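Local structure of putative acetyltransferase (Clostridium difficile, 3DSB) at residues K43-K46 with A47-D51. The protein is probably an acyltransferase of the GNAT family, transferring acyl groups other than amino-acyl ones. Residues are numbered along the deposited sequence; the frame is centred on the assembly and turned at random. Where two conformers were deposited one is given.
Sequences KGVK and ALLLD
The last turns of helix 38-50, where V45 meets L49 and K46 meets L50, illustrate how i to i+4 spacing lines up side chains along a helix. V45 and L49 run abreast off the same face, with CG1 of V45 3.8 Å from CD1 of L49. The V45 branch that touches is the one anti to the backbone N (chi1 173°), while L49 sends CG back beside its own N, so that this CG sits 3.4 Å from the carbonyl O of V45. Both side chains also pack on L17 of helix 17-32 and on Y57 of strand 56-62. This places them on the inward face of a helix belonging to the helical pair that follows the first strand of the GNAT fold. On the exposed side the same spacing joins K46 to L50. With CG anti to the backbone N and every later torsion extended, the lysine runs outward as a straight rod whose methylenes carry the contact: its CG lies 3.8 Å from CD1 of L50.

Four successive backbone bonds hold the turns together. The N of L49 reaches the O of V45 at 2.8 Å, with a nearly straight N-H...O angle of 167°. The N of L48 is farther from the O of G44, at 3.2 Å; that oxygen also accepts a hydrogen bond from W76 NE1 of the second subunit, and A47 and L48 pack on the same tryptophan, so a third side of the helix faces the partner chain. A47 N bonds to K43 O at 2.9 Å. The fourth, from L50 N to K46 O, is also 2.9 Å long but more bent, 140° at the hydrogen, just before the non-helical D51.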
loop_
_atom_site.group_PDB
_atom_site.type_symbol
_atom_site.label_atom_id
_atom_site.label_comp_id
_atom_site.label_asym_id
_atom_site.label_seq_id
_atom_site.Cartn_x
_atom_site.Cartn_y
_atom_site.Cartn_z
ATOM N N LYS A 43 -10.541 -12.693 11.744
ATOM C CA LYS A 43 -11.018 -11.316 11.881
ATOM C C LYS A 43 -10.531 -10.443 10.709
ATOM O O LYS A 43 -11.290 -9.605 10.197
ATOM C CB LYS A 43 -10.520 -10.681 13.186
ATOM C CG LYS A 43 -11.226 -11.218 14.433
ATOM C CD LYS A 43 -10.615 -10.712 15.719
ATOM C CE LYS A 43 -11.287 -11.389 16.912
ATOM N NZ LYS A 43 -10.548 -11.091 18.148
ATOM N N GLY A 44 -9.261 -10.631 10.331
ATOM C CA GLY A 44 -8.709 -9.826 9.247
ATOM C C GLY A 44 -9.381 -10.111 7.919
ATOM O O GLY A 44 -9.562 -9.204 7.113
ATOM N N VAL A 45 -9.646 -11.385 7.627
ATOM C CA VAL A 45 -10.323 -11.722 6.362
ATOM C C VAL A 45 -11.762 -11.180 6.379
ATOM O O VAL A 45 -12.224 -10.584 5.409
ATOM C CB VAL A 45 -10.350 -13.246 6.165
ATOM C CG1 VAL A 45 -11.213 -13.636 4.938
ATOM C CG2 VAL A 45 -8.928 -13.736 5.985
ATOM N N LYS A 46 -12.462 -11.385 7.497
ATOM C CA LYS A 46 -13.843 -10.865 7.609
ATOM C C LYS A 46 -13.863 -9.351 7.376
ATOM O O LYS A 46 -14.740 -8.811 6.665
ATOM C CB LYS A 46 -14.432 -11.210 8.983
ATOM C CG LYS A 46 -15.860 -10.723 9.161
ATOM C CD LYS A 46 -16.282 -10.912 10.624
ATOM C CE LYS A 46 -17.773 -10.637 10.777
ATOM N NZ LYS A 46 -18.237 -11.009 12.148
ATOM N N ALA A 47 -12.919 -8.643 8.010
ATOM C CA ALA A 47 -12.932 -7.189 7.908
ATOM C C ALA A 47 -12.784 -6.785 6.440
ATOM O O ALA A 47 -13.443 -5.855 5.957
ATOM C CB ALA A 47 -11.822 -6.553 8.765
ATOM N N LEU A 48 -11.907 -7.481 5.718
ATOM C CA LEU A 48 -11.705 -7.173 4.319
ATOM C C LEU A 48 -12.964 -7.515 3.507
ATOM O O LEU A 48 -13.394 -6.727 2.660
ATOM C CB LEU A 48 -10.456 -7.922 3.832
ATOM C CG LEU A 48 -9.689 -7.430 2.611
ATOM C CD1 LEU A 48 -8.325 -8.144 2.578
ATOM C CD2 LEU A 48 -10.469 -7.706 1.350
ATOM N N LEU A 49 -13.565 -8.682 3.769
ATOM C CA LEU A 49 -14.802 -9.062 3.039
ATOM C C LEU A 49 -15.911 -8.032 3.211
ATOM O O LEU A 49 -16.720 -7.840 2.281
ATOM C CB LEU A 49 -15.272 -10.455 3.454
ATOM C CG LEU A 49 -14.397 -11.616 2.958
ATOM C CD1 LEU A 49 -14.777 -12.883 3.711
ATOM C CD2 LEU A 49 -14.548 -11.852 1.467
ATOM N N LEU A 50 -15.934 -7.388 4.388
ATOM C CA LEU A 50 -17.004 -6.457 4.732
ATOM C C LEU A 50 -16.772 -5.067 4.173
ATOM O O LEU A 50 -17.705 -4.241 4.178
ATOM C CB LEU A 50 -17.159 -6.354 6.253
ATOM C CG LEU A 50 -17.867 -7.519 6.924
ATOM C CD1 LEU A 50 -17.660 -7.456 8.437
ATOM C CD2 LEU A 50 -19.377 -7.485 6.553
ATOM N N ASP A 51 -15.558 -4.780 3.692
ATOM C CA ASP A 51 -15.218 -3.422 3.294
ATOM C C ASP A 51 -14.396 -3.380 2.037
ATOM O O ASP A 51 -13.187 -3.516 2.078
ATOM C CB ASP A 51 -14.516 -2.703 4.438
ATOM C CG ASP A 51 -14.299 -1.249 4.160
ATOM O OD1 ASP A 51 -14.792 -0.736 3.115
ATOM O OD2 ASP A 51 -13.615 -0.617 5.010
#